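Local coordinates for Mlr3007 protein (Mesorhizobium loti, PDB 3QQM), which probably transfers amino groups between branched-chain amino acids and 2-oxoglutarate, using pyridoxal 5'-phosphate, as a class-IV aminotransferase, at residues 97-102 with 206-211; 154-159 with 173-178; 62-67 with 71-76; 75-78 with 82-85; 139-142 with 148-151. All coordinates share one frame; numbering follows the deposited sequence. Where two conformers were deposited one is given.

How the contacts relate
From the N terminus, contact 3 comes first: it closes the short connection from helix 53-64 to strand 71-78. Contact 4 follows directly, sharing Leu75 and Ala76, and closes the hairpin of strands 71-78 and 83-89. Contact 3 packs helix and turn on the antiparallel sheet; contact 4 lies within it. The chain then enters the mixed sheet, where contact 1 closes a long loop between strands 99-103 and 205-210. Contact 5, the hairpin 139-142 with 148-151, and contact 2, 154-159 with 173-178, are nested in that loop one after the other. They touch each other and contact 1. Contacts 1 and 4 lie about 28 Å apart, centre to centre.

Contact 1 (97-102 with 206-211); sequences KVWILR and LFVGNS. With EDO (1,2-ethanediol), chain V; EDO (1,2-ethanediol), chain B.
Leu101 and Val208 meet through torsions that aim their methyl groups across the sheet. In Leu101, CG stands beside the backbone N and opposite the carbonyl carbon (chi1 -53°), and CD1 extends toward strand 205-210. Val208 has CG1 placed likewise (chi1 -73°), which leaves CG2 between the backbone N and the carbonyl carbon. The two side chains run alongside in opposite senses. Leu101 CD1 lies 3.8 Å from Val208 CG1, and CD2 also touches that methyl.

The other branch of Val208 serves Trp99. Its CG2 approaches CE3 of the indole obliquely, at 3.8 Å, and the valine side chain stands roughly perpendicular to that of Trp99. Leu206 meets Leu101 tip to tip, with Leu206 CD2 4.0 Å from Leu101 CD1. That one methyl of Leu101 thus touches both Leu206 and Val208.

Strands 99-103 and 205-210 belong to one mixed sheet but are not neighbours in it. Strand 214-220 runs between them, and the two short segments stand at 95° to each other. Trp99 and Leu101 also pack on Glu139 of the adjacent strand 139-143, while Leu206 rests on Val157 and Ala159.

Just beyond the packed residues, the backbone N of Ser211 is hydrogen-bonded to phosphate oxygen OP2 of the pyridoxal-phosphate-modified lysine at position 118. A 1,2-ethanediol, probably from the crystallisation liquor, bonds to the backbone of Leu206 through both of its hydroxyls. The contact between the strands is itself wholly apolar. It adds buried methyl and ring packing between strands positioned by sheet bonds to their neighbours.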
# COMPACT_ATOMS: atom_id res chain seq x y z
N LYS A 97 -8.85 17.70 0.35
CA LYS A 97 -7.43 17.54 0.62
C LYS A 97 -6.66 17.02 -0.59
O LYS A 97 -7.07 16.04 -1.20
CB LYS A 97 -7.23 16.58 1.79
CG LYS A 97 -5.79 16.42 2.27
CD LYS A 97 -5.19 17.71 2.83
CE LYS A 97 -3.77 17.50 3.32
NZ LYS A 97 -3.10 18.75 3.76
N VAL A 98 -5.58 17.72 -0.96
CA VAL A 98 -4.71 17.31 -2.05
C VAL A 98 -3.33 17.07 -1.48
O VAL A 98 -2.77 17.95 -0.84
CB VAL A 98 -4.63 18.36 -3.18
CG1 VAL A 98 -3.60 17.92 -4.25
CG2 VAL A 98 -6.00 18.59 -3.82
N TRP A 99 -2.81 15.87 -1.66
CA TRP A 99 -1.47 15.48 -1.19
C TRP A 99 -0.36 15.93 -2.15
O TRP A 99 -0.48 15.76 -3.37
CB TRP A 99 -1.41 13.96 -1.03
CG TRP A 99 -1.79 13.46 0.31
CD1 TRP A 99 -2.59 14.10 1.23
CD2 TRP A 99 -1.58 12.15 0.81
NE1 TRP A 99 -2.75 13.32 2.33
CE2 TRP A 99 -2.17 12.10 2.09
CE3 TRP A 99 -0.91 11.04 0.33
CZ2 TRP A 99 -2.10 10.98 2.89
CZ3 TRP A 99 -0.83 9.93 1.12
CH2 TRP A 99 -1.42 9.91 2.40
N ILE A 100 0.69 16.51 -1.56
CA ILE A 100 1.84 16.97 -2.30
C ILE A 100 2.82 15.82 -2.41
O ILE A 100 3.13 15.19 -1.40
CB ILE A 100 2.57 18.13 -1.58
CG1 ILE A 100 1.62 19.31 -1.31
CG2 ILE A 100 3.78 18.60 -2.40
CD1 ILE A 100 2.28 20.45 -0.55
N LEU A 101 3.30 15.55 -3.62
CA LEU A 101 4.25 14.46 -3.84
C LEU A 101 5.59 14.99 -4.23
O LEU A 101 5.67 16.02 -4.89
CB LEU A 101 3.78 13.55 -4.99
CG LEU A 101 2.38 13.01 -4.87
CD1 LEU A 101 2.04 12.20 -6.10
CD2 LEU A 101 2.24 12.18 -3.62
N ARG A 102 6.64 14.26 -3.84
CA ARG A 102 8.02 14.58 -4.20
C ARG A 102 8.71 13.25 -4.56
O ARG A 102 8.28 12.16 -4.12
CB ARG A 102 8.78 15.24 -3.05
CG ARG A 102 8.14 16.47 -2.47
CD ARG A 102 8.17 17.63 -3.39
NE ARG A 102 9.53 18.15 -3.50
CZ ARG A 102 10.02 19.16 -2.77
NH1 ARG A 102 9.28 19.78 -1.85
NH2 ARG A 102 11.27 19.54 -2.96
N LEU A 206 -3.95 13.32 -11.13
CA LEU A 206 -3.03 12.43 -10.49
C LEU A 206 -3.55 12.06 -9.14
O LEU A 206 -4.16 12.90 -8.45
CB LEU A 206 -1.68 13.13 -10.38
CG LEU A 206 -0.54 12.35 -9.74
CD1 LEU A 206 -0.27 11.06 -10.49
CD2 LEU A 206 0.70 13.22 -9.70
N PHE A 207 -3.33 10.81 -8.76
CA PHE A 207 -3.74 10.30 -7.47
C PHE A 207 -2.73 9.31 -6.94
O PHE A 207 -1.94 8.75 -7.69
CB PHE A 207 -5.05 9.49 -7.58
CG PHE A 207 -6.19 10.21 -8.24
CD1 PHE A 207 -6.35 10.17 -9.59
CD2 PHE A 207 -7.14 10.88 -7.48
CE1 PHE A 207 -7.41 10.81 -10.19
CE2 PHE A 207 -8.21 11.54 -8.07
CZ PHE A 207 -8.35 11.51 -9.41
N VAL A 208 -2.78 9.09 -5.64
CA VAL A 208 -2.02 8.03 -4.99
C VAL A 208 -3.10 7.36 -4.18
O VAL A 208 -4.09 7.99 -3.83
CB VAL A 208 -0.83 8.49 -4.13
CG1 VAL A 208 0.32 8.98 -5.05
CG2 VAL A 208 -1.24 9.55 -3.11
N GLY A 209 -2.98 6.07 -3.92
CA GLY A 209 -4.01 5.42 -3.12
C GLY A 209 -3.63 4.11 -2.50
O GLY A 209 -2.58 3.53 -2.83
N ASN A 210 -4.46 3.69 -1.55
CA ASN A 210 -4.30 2.41 -0.88
C ASN A 210 -5.67 1.92 -0.45
O ASN A 210 -6.67 2.64 -0.58
CB ASN A 210 -3.30 2.45 0.27
CG ASN A 210 -3.66 3.46 1.35
OD1 ASN A 210 -4.82 3.72 1.64
ND2 ASN A 210 -2.64 3.97 1.99
N SER A 211 -5.73 0.68 0.02
CA SER A 211 -7.00 0.10 0.42
C SER A 211 -7.64 0.86 1.59
O SER A 211 -8.84 1.01 1.65
CB SER A 211 -6.84 -1.37 0.80
OG SER A 211 -8.12 -1.95 0.97
C1 EDO V . -5.06 16.48 -8.69
O1 EDO V . -4.24 16.32 -9.86
C2 EDO V . -6.51 16.10 -8.99
O2 EDO V . -6.65 14.69 -9.20
C1 EDO B . 0.21 19.45 5.18
O1 EDO B . -0.34 18.37 4.42
C2 EDO B . 1.61 19.80 4.67
O2 EDO B . 1.66 19.87 3.24

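Contact 2 (154-159 with 173-178)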
# COMPACT_ATOMS: atom_id res chain seq x y z
N ILE A 154 3.60 4.29 0.84
CA ILE A 154 2.44 3.55 1.38
C ILE A 154 1.24 3.54 0.43
O ILE A 154 0.11 3.22 0.83
CB ILE A 154 1.97 4.10 2.76
CG1 ILE A 154 1.54 5.56 2.62
CG2 ILE A 154 3.06 3.93 3.80
CD1 ILE A 154 0.99 6.20 3.91
N THR A 155 1.50 3.87 -0.83
CA THR A 155 0.45 3.95 -1.82
C THR A 155 0.94 3.54 -3.19
O THR A 155 2.14 3.46 -3.43
CB THR A 155 -0.03 5.41 -1.98
OG1 THR A 155 1.11 6.24 -2.23
CG2 THR A 155 -0.73 5.94 -0.72
N ASN A 156 -0.01 3.24 -4.07
CA ASN A 156 0.25 2.98 -5.47
C ASN A 156 -0.13 4.29 -6.18
O ASN A 156 -0.93 5.06 -5.67
CB ASN A 156 -0.55 1.80 -5.99
CG ASN A 156 0.00 0.46 -5.50
OD1 ASN A 156 -0.68 -0.29 -4.80
ND2 ASN A 156 1.27 0.17 -5.84
N VAL A 157 0.45 4.52 -7.36
CA VAL A 157 0.26 5.75 -8.14
C VAL A 157 -0.71 5.53 -9.29
O VAL A 157 -0.70 4.49 -9.92
CB VAL A 157 1.61 6.23 -8.71
CG1 VAL A 157 1.43 7.52 -9.54
CG2 VAL A 157 2.61 6.44 -7.58
N PHE A 158 -1.53 6.54 -9.56
CA PHE A 158 -2.53 6.46 -10.62
C PHE A 158 -2.54 7.80 -11.32
O PHE A 158 -2.82 8.85 -10.69
CB PHE A 158 -3.89 6.15 -10.03
CG PHE A 158 -3.93 4.88 -9.23
CD1 PHE A 158 -3.63 4.90 -7.89
CD2 PHE A 158 -4.26 3.69 -9.82
CE1 PHE A 158 -3.65 3.76 -7.15
CE2 PHE A 158 -4.27 2.54 -9.11
CZ PHE A 158 -3.97 2.56 -7.75
N ALA A 159 -2.22 7.78 -12.61
CA ALA A 159 -2.12 8.98 -13.41
C ALA A 159 -3.06 8.96 -14.60
O ALA A 159 -3.10 7.99 -15.37
CB ALA A 159 -0.68 9.17 -13.85
N CYS A 173 7.93 -3.33 -12.77
CA CYS A 173 8.77 -2.17 -12.45
C CYS A 173 9.40 -2.26 -11.04
O CYS A 173 10.43 -1.63 -10.76
CB CYS A 173 7.98 -0.85 -12.57
SG CYS A 173 7.55 -0.28 -14.27
N GLY A 174 8.76 -3.02 -10.15
CA GLY A 174 9.23 -3.21 -8.78
C GLY A 174 8.36 -2.41 -7.83
O GLY A 174 8.65 -1.23 -7.55
N LEU A 175 7.28 -3.03 -7.38
CA LEU A 175 6.32 -2.41 -6.45
C LEU A 175 5.37 -3.46 -5.84
O LEU A 175 5.34 -4.62 -6.28
CB LEU A 175 5.46 -1.35 -7.14
CG LEU A 175 4.81 -1.85 -8.45
CD1 LEU A 175 3.32 -1.51 -8.57
CD2 LEU A 175 5.63 -1.37 -9.66
N LEU A 176 4.61 -3.03 -4.85
CA LEU A 176 3.64 -3.87 -4.21
C LEU A 176 2.34 -3.92 -5.02
O LEU A 176 1.80 -2.89 -5.40
CB LEU A 176 3.32 -3.32 -2.84
CG LEU A 176 2.36 -4.17 -2.02
CD1 LEU A 176 3.09 -5.37 -1.54
CD2 LEU A 176 1.77 -3.38 -0.84
N PRO A 177 1.84 -5.14 -5.32
CA PRO A 177 0.57 -5.17 -5.99
C PRO A 177 -0.47 -4.84 -4.96
O PRO A 177 -0.94 -5.73 -4.25
CB PRO A 177 0.45 -6.63 -6.47
CG PRO A 177 1.28 -7.41 -5.54
CD PRO A 177 2.44 -6.47 -5.21
N GLY A 178 -0.78 -3.56 -4.82
CA GLY A 178 -1.76 -3.11 -3.86
C GLY A 178 -3.15 -3.64 -4.12
O GLY A 178 -3.52 -3.97 -5.25
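The loop leading into helix 179-186 is held against strand 156-160, the last strand of the mixed sheet in this chain, by the side-chain amide of Asn156, which meets Leu176 and Gly178. Asn156 CG lies opposite the carbonyl carbon and beside the backbone N (chi1 -74°), and this sends the amide toward the loop. ND2 donates to Leu176 O at 3.1 Å. The N-H points at the acceptor with an angle of 153°. The donor lies in the carbonyl plane of Leu176, while that oxygen is tilted slightly out of the Asn156 amide plane.

The other arm of the amide faces the glycine. OD1 is 3.2 Å from Gly178 CA, a close approach beside a residue without a side chain. Gly178 is the N-cap of helix 179-186, so the amide sits where the loop turns into the helix. On the strand side, the backbone of Asn156 pairs with Gly209 in the mixed sheet.

Leu175 completes the contact. Its CD1 touches ND2 of Asn156 at 3.8 Å, the leucine lying crosswise to the amide side chain. Arg181 of the helix touches both of them. The backbone N of Leu176 bonds to Glu151 OE1, which ties the same loop to strand 149-152.

Contact 3 (62-67 with 71-76); sequences DALDGA and MRTRLA
Apolar packing joins Leu64, in the last part of helix 53-64, to Met71 at the start of strand 71-78. Met71 is present as selenomethionine. The two side chains lie side by side, pointing opposite ways. Leu64 CD1 lies 3.7 Å from Met71 CG and also touches its CB. Ala67 adds a second apolar contact, its CB 3.9 Å from the same Met71 CG. This methylene is therefore touched by both Leu64 and Ala67. The Met71 chain turns at chi2 (-69°) and again at chi3 (-68°), which bends the chain twice, and the groups nearest the backbone do the touching.

The second branch of Leu64 is turned to Thr73, and here the meeting is of mixed character. The side chains meet end to end. Leu64 CD2 is 3.9 Å from Thr73 OG1 and 4.0 Å from Thr73 CG2. The hydroxyl OG1 is buried by this contact and has no partner in the model.

The arrangement is a tight helix-to-strand connection. The chain leaves the helix through a type II beta turn from Leu64 to Ala67 and enters the antiparallel sheet a few residues later. Trp24 of the adjacent strand 17-25 packs on both Leu64 and Ala67.

The two segments meet through side chains. Within 62-67, backbone bonds shape the turn. Ala67 N donates to Leu64 O at 3.1 Å and closes it. Gly66 takes its third position with a positive phi (85°). The bond from Asp65 N to Asp62 O is weak. On the strand side, Met71 and Thr73 bond through their backbones to Trp24 and Met22.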
# COMPACT_ATOMS: atom_id res chain seq x y z
N ASP A 62 -11.60 -10.26 17.69
CA ASP A 62 -11.33 -9.62 19.00
C ASP A 62 -10.96 -8.15 18.88
O ASP A 62 -11.40 -7.34 19.68
CB ASP A 62 -10.22 -10.32 19.76
CG ASP A 62 -10.63 -11.69 20.26
OD1 ASP A 62 -11.81 -12.09 20.08
OD2 ASP A 62 -9.74 -12.37 20.84
N ALA A 63 -10.15 -7.81 17.88
CA ALA A 63 -9.72 -6.41 17.67
C ALA A 63 -10.89 -5.48 17.33
O ALA A 63 -10.90 -4.32 17.75
CB ALA A 63 -8.64 -6.34 16.59
N LEU A 64 -11.87 -6.01 16.61
CA LEU A 64 -13.03 -5.22 16.19
C LEU A 64 -14.27 -5.39 17.05
O LEU A 64 -15.31 -4.81 16.78
CB LEU A 64 -13.34 -5.48 14.72
CG LEU A 64 -12.39 -4.76 13.75
CD1 LEU A 64 -12.54 -3.22 13.92
CD2 LEU A 64 -10.92 -5.16 13.91
N ASP A 65 -14.16 -6.14 18.12
CA ASP A 65 -15.28 -6.35 19.01
C ASP A 65 -15.75 -4.99 19.60
O ASP A 65 -14.99 -4.28 20.25
CB ASP A 65 -14.85 -7.28 20.15
CG ASP A 65 -16.03 -7.71 21.03
OD1 ASP A 65 -17.08 -8.12 20.46
OD2 ASP A 65 -15.90 -7.68 22.27
N GLY A 66 -17.01 -4.63 19.33
CA GLY A 66 -17.60 -3.40 19.88
C GLY A 66 -17.31 -2.15 19.08
O GLY A 66 -17.73 -1.07 19.46
N ALA A 67 -16.61 -2.29 17.96
CA ALA A 67 -16.29 -1.15 17.15
C ALA A 67 -17.61 -0.49 16.67
O ALA A 67 -18.50 -1.17 16.18
CB ALA A 67 -15.44 -1.55 16.01
N MSE A 71 -12.64 1.82 11.43
CA MSE A 71 -11.37 1.60 12.13
C MSE A 71 -10.24 1.26 11.17
O MSE A 71 -10.46 0.56 10.19
CB MSE A 71 -11.51 0.41 13.09
CG MSE A 71 -12.71 0.46 14.05
SE MSE A 71 -12.60 1.86 15.43
CE MSE A 71 -11.15 1.13 16.45
N ARG A 72 -9.04 1.78 11.44
CA ARG A 72 -7.86 1.41 10.69
C ARG A 72 -7.43 0.17 11.42
O ARG A 72 -7.31 0.18 12.66
CB ARG A 72 -6.77 2.46 10.76
CG ARG A 72 -5.45 2.05 10.09
CD ARG A 72 -4.37 3.09 10.23
NE ARG A 72 -3.08 2.60 9.72
CZ ARG A 72 -2.20 1.88 10.45
NH1 ARG A 72 -2.47 1.56 11.72
NH2 ARG A 72 -1.05 1.45 9.90
N THR A 73 -7.25 -0.91 10.69
CA THR A 73 -6.90 -2.17 11.27
C THR A 73 -5.61 -2.70 10.69
O THR A 73 -5.49 -2.83 9.49
CB THR A 73 -8.00 -3.19 10.98
OG1 THR A 73 -9.25 -2.67 11.47
CG2 THR A 73 -7.66 -4.54 11.63
N ARG A 74 -4.65 -3.01 11.56
CA ARG A 74 -3.39 -3.56 11.11
C ARG A 74 -3.29 -5.02 11.55
O ARG A 74 -3.29 -5.32 12.75
CB ARG A 74 -2.19 -2.79 11.66
CG ARG A 74 -0.86 -3.27 11.06
CD ARG A 74 0.39 -2.82 11.80
NE ARG A 74 0.39 -3.35 13.17
CZ ARG A 74 0.21 -2.61 14.27
NH1 ARG A 74 0.10 -1.28 14.20
NH2 ARG A 74 0.20 -3.20 15.45
N LEU A 75 -3.14 -5.91 10.57
CA LEU A 75 -3.00 -7.36 10.79
C LEU A 75 -1.56 -7.72 10.47
O LEU A 75 -1.06 -7.30 9.44
CB LEU A 75 -3.92 -8.13 9.88
CG LEU A 75 -3.94 -9.65 10.02
CD1 LEU A 75 -4.46 -10.06 11.41
CD2 LEU A 75 -4.79 -10.28 8.89
N ALA A 76 -0.89 -8.47 11.36
CA ALA A 76 0.51 -8.87 11.14
C ALA A 76 0.70 -10.36 11.42
O ALA A 76 0.13 -10.90 12.35
CB ALA A 76 1.46 -8.05 12.01

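Contact 4 (75-78 with 82-85); sequences LALA and DATA. With EDO (1,2-ethanediol), chain Q.
Ala76 and Thr84 form the antiparallel hydrogen-bonded pair of this hairpin. Ala76 N donates to Thr84 O at 2.9 Å, and Thr84 N returns a bond to Ala76 O at 3.0 Å. A further bond, from Ala78 N to Asp82 O at 2.8 Å, lies nearer the turn and is almost straight, with an angle of 178° at the hydrogen. The non-hydrogen-bonded pairs Leu75 with Ala85 and Leu77 with Ala83 flank Ala76 and Thr84. CA-H...O contacts accompany them, such as that of Ala83 CA with Ala76 O at 3.2 Å.

The side chains divide between two faces. On the face of Leu75, Leu77, Ala83 and Ala85, each leucine leans across to the partner strand. Leu75 CG is anti to the backbone N (chi1 -177°). Its CD1 lies first against Thr84 O, at 3.3 Å, and then against Ala85 CB, at 4.1 Å. Leu77 CD1 likewise meets Asp82 O more closely than Ala83 CB.

On the other face, Thr84 OG1 sits 3.5 Å from Ala76 CB. It also shares a hydrogen bond with O2 of a 1,2-ethanediol, 2.9 Å away, which probably comes from the crystallisation liquor. Glu17 OE1 holds the same molecule from the neighbouring strand.

Within this chain, strand 83-89 is outermost in the antiparallel sheet, and strand 17-25 pairs with the far side of strand 71-78. Helices 53-64 and 33-47 pack on the leucine face: Ile56, Val59, Leu60 and Leu40 touch Leu75, and Ala44 touches Leu77.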
# COMPACT_ATOMS: atom_id res chain seq x y z
N LEU A 75 -3.14 -5.91 10.57
CA LEU A 75 -3.00 -7.36 10.79
C LEU A 75 -1.56 -7.72 10.47
O LEU A 75 -1.06 -7.30 9.44
CB LEU A 75 -3.92 -8.13 9.88
CG LEU A 75 -3.94 -9.65 10.02
CD1 LEU A 75 -4.46 -10.06 11.41
CD2 LEU A 75 -4.79 -10.28 8.89
N ALA A 76 -0.89 -8.47 11.36
CA ALA A 76 0.51 -8.87 11.14
C ALA A 76 0.70 -10.36 11.42
O ALA A 76 0.13 -10.90 12.35
CB ALA A 76 1.46 -8.05 12.01
N LEU A 77 1.53 -10.99 10.59
CA LEU A 77 1.83 -12.41 10.71
C LEU A 77 3.35 -12.68 10.70
O LEU A 77 4.07 -12.23 9.81
CB LEU A 77 1.20 -13.14 9.53
CG LEU A 77 1.36 -14.65 9.46
CD1 LEU A 77 0.59 -15.34 10.60
CD2 LEU A 77 0.90 -15.14 8.08
N ALA A 78 3.80 -13.41 11.70
CA ALA A 78 5.20 -13.82 11.81
C ALA A 78 5.33 -15.23 11.21
O ALA A 78 4.35 -15.99 11.18
CB ALA A 78 5.67 -13.80 13.26
N ASP A 82 2.58 -16.70 14.57
CA ASP A 82 2.12 -15.71 15.57
C ASP A 82 1.47 -14.57 14.80
O ASP A 82 1.97 -14.17 13.72
CB ASP A 82 3.26 -15.18 16.48
CG ASP A 82 3.81 -16.25 17.47
OD1 ASP A 82 3.23 -17.35 17.57
OD2 ASP A 82 4.84 -15.98 18.16
N ALA A 83 0.35 -14.08 15.32
CA ALA A 83 -0.40 -13.00 14.68
C ALA A 83 -0.95 -11.96 15.64
O ALA A 83 -1.27 -12.24 16.79
CB ALA A 83 -1.55 -13.59 13.89
N THR A 84 -1.08 -10.74 15.12
CA THR A 84 -1.63 -9.64 15.86
C THR A 84 -2.57 -8.85 14.98
O THR A 84 -2.43 -8.83 13.76
CB THR A 84 -0.53 -8.67 16.41
OG1 THR A 84 0.18 -8.06 15.30
CG2 THR A 84 0.45 -9.40 17.34
N ALA A 85 -3.53 -8.20 15.63
CA ALA A 85 -4.47 -7.32 14.98
C ALA A 85 -4.69 -6.12 15.91
O ALA A 85 -4.93 -6.28 17.11
CB ALA A 85 -5.77 -8.02 14.68
C1 EDO Q . 3.58 -11.59 15.61
O1 EDO Q . 4.69 -10.81 16.06
C2 EDO Q . 2.75 -10.82 14.57
O2 EDO Q . 2.73 -9.41 14.80

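Contact 5 (139-142 with 148-151); sequences EVLL and EICE. With EDO (1,2-ethanediol), chain T.
Leu142 faces the end of the Glu151 carbonyl, and its side chain lies beside that oxygen. CB is 4.2 Å from Glu151 O. CG, beside the backbone N (chi1 -62°), stands farther off. CD1 folds back to 3.9 Å from Glu151 O, while CD2 points away from it. The side chain also packs on Tyr125 and Ala128 of helix 123-130.

The backbone of Leu142 makes both hydrogen bonds across the hairpin of strands 139-143 and 149-152. Its N donates to Glu151 O at 3.0 Å, with the donor nearly along the C=O axis. Its O accepts from Cys150 N, also at 3.0 Å. Cys150 and Glu151 together lie opposite Leu142, a classic beta bulge. The strand axes stand at 130°, which fits the bulge.

Leu141 points to another side, where its CD1 loosely meets Ile149 CG2 at 4.4 Å. Tyr197 and Leu200 of helix 197-200 touch both residues.

The buried carboxylate of Glu151 turns elsewhere: OE2 bonds to Tyr125 OH and OE1 to Leu176 N. Glu139 is tied to Thr155 OG1 and Ile154 N through OE2. Backbone bonds close the hairpin, while these two buried acids join it to the surrounding loops and helix.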
# COMPACT_ATOMS: atom_id res chain seq x y z
N GLU A 139 3.35 12.53 0.59
CA GLU A 139 3.77 11.21 0.12
C GLU A 139 5.01 11.34 -0.77
O GLU A 139 5.16 12.30 -1.50
CB GLU A 139 2.62 10.49 -0.59
CG GLU A 139 2.92 9.11 -1.24
CD GLU A 139 3.41 8.04 -0.24
OE1 GLU A 139 4.36 8.31 0.51
OE2 GLU A 139 2.91 6.89 -0.30
N VAL A 140 5.87 10.34 -0.69
CA VAL A 140 7.11 10.31 -1.42
C VAL A 140 7.09 9.18 -2.41
O VAL A 140 6.80 8.04 -2.04
CB VAL A 140 8.29 10.10 -0.41
CG1 VAL A 140 9.64 10.02 -1.12
CG2 VAL A 140 8.28 11.20 0.59
N LEU A 141 7.41 9.48 -3.66
CA LEU A 141 7.44 8.46 -4.68
C LEU A 141 8.87 7.94 -4.87
O LEU A 141 9.85 8.67 -4.64
CB LEU A 141 6.93 8.99 -6.03
CG LEU A 141 5.55 9.64 -6.08
CD1 LEU A 141 5.18 9.97 -7.54
CD2 LEU A 141 4.48 8.74 -5.43
N LEU A 142 8.97 6.68 -5.28
CA LEU A 142 10.23 6.03 -5.57
C LEU A 142 10.22 5.49 -7.00
O LEU A 142 9.20 4.97 -7.46
CB LEU A 142 10.49 4.84 -4.62
CG LEU A 142 10.62 5.10 -3.12
CD1 LEU A 142 9.24 5.34 -2.53
CD2 LEU A 142 11.28 3.94 -2.42
N GLU A 148 11.81 4.64 -13.79
CA GLU A 148 10.39 4.45 -13.93
C GLU A 148 9.77 4.54 -12.56
O GLU A 148 10.24 3.92 -11.61
CB GLU A 148 10.13 3.07 -14.57
CG GLU A 148 10.78 2.96 -15.98
CD GLU A 148 10.95 1.54 -16.50
OE1 GLU A 148 10.79 0.54 -15.74
OE2 GLU A 148 11.30 1.44 -17.70
N ILE A 149 8.74 5.36 -12.44
CA ILE A 149 8.04 5.50 -11.20
C ILE A 149 7.40 4.19 -10.87
O ILE A 149 6.81 3.54 -11.76
CB ILE A 149 6.93 6.56 -11.28
CG1 ILE A 149 7.54 7.95 -11.39
CG2 ILE A 149 6.02 6.50 -10.03
CD1 ILE A 149 8.32 8.40 -10.13
N CYS A 150 7.52 3.78 -9.61
CA CYS A 150 6.93 2.55 -9.17
C CYS A 150 5.70 2.74 -8.25
O CYS A 150 4.57 2.27 -8.55
CB CYS A 150 7.97 1.73 -8.42
SG CYS A 150 9.45 1.20 -9.36
N GLU A 151 5.90 3.46 -7.16
CA GLU A 151 4.87 3.62 -6.13
C GLU A 151 5.29 4.62 -5.07
O GLU A 151 6.38 5.20 -5.12
CB GLU A 151 4.68 2.26 -5.44
CG GLU A 151 5.99 1.75 -4.76
CD GLU A 151 5.92 0.30 -4.17
OE1 GLU A 151 4.80 -0.25 -3.98
OE2 GLU A 151 7.01 -0.27 -3.89
C1 EDO T . 3.23 8.27 5.44
O1 EDO T . 4.07 8.78 6.47
C2 EDO T . 2.99 9.35 4.38
O2 EDO T . 3.97 9.29 3.35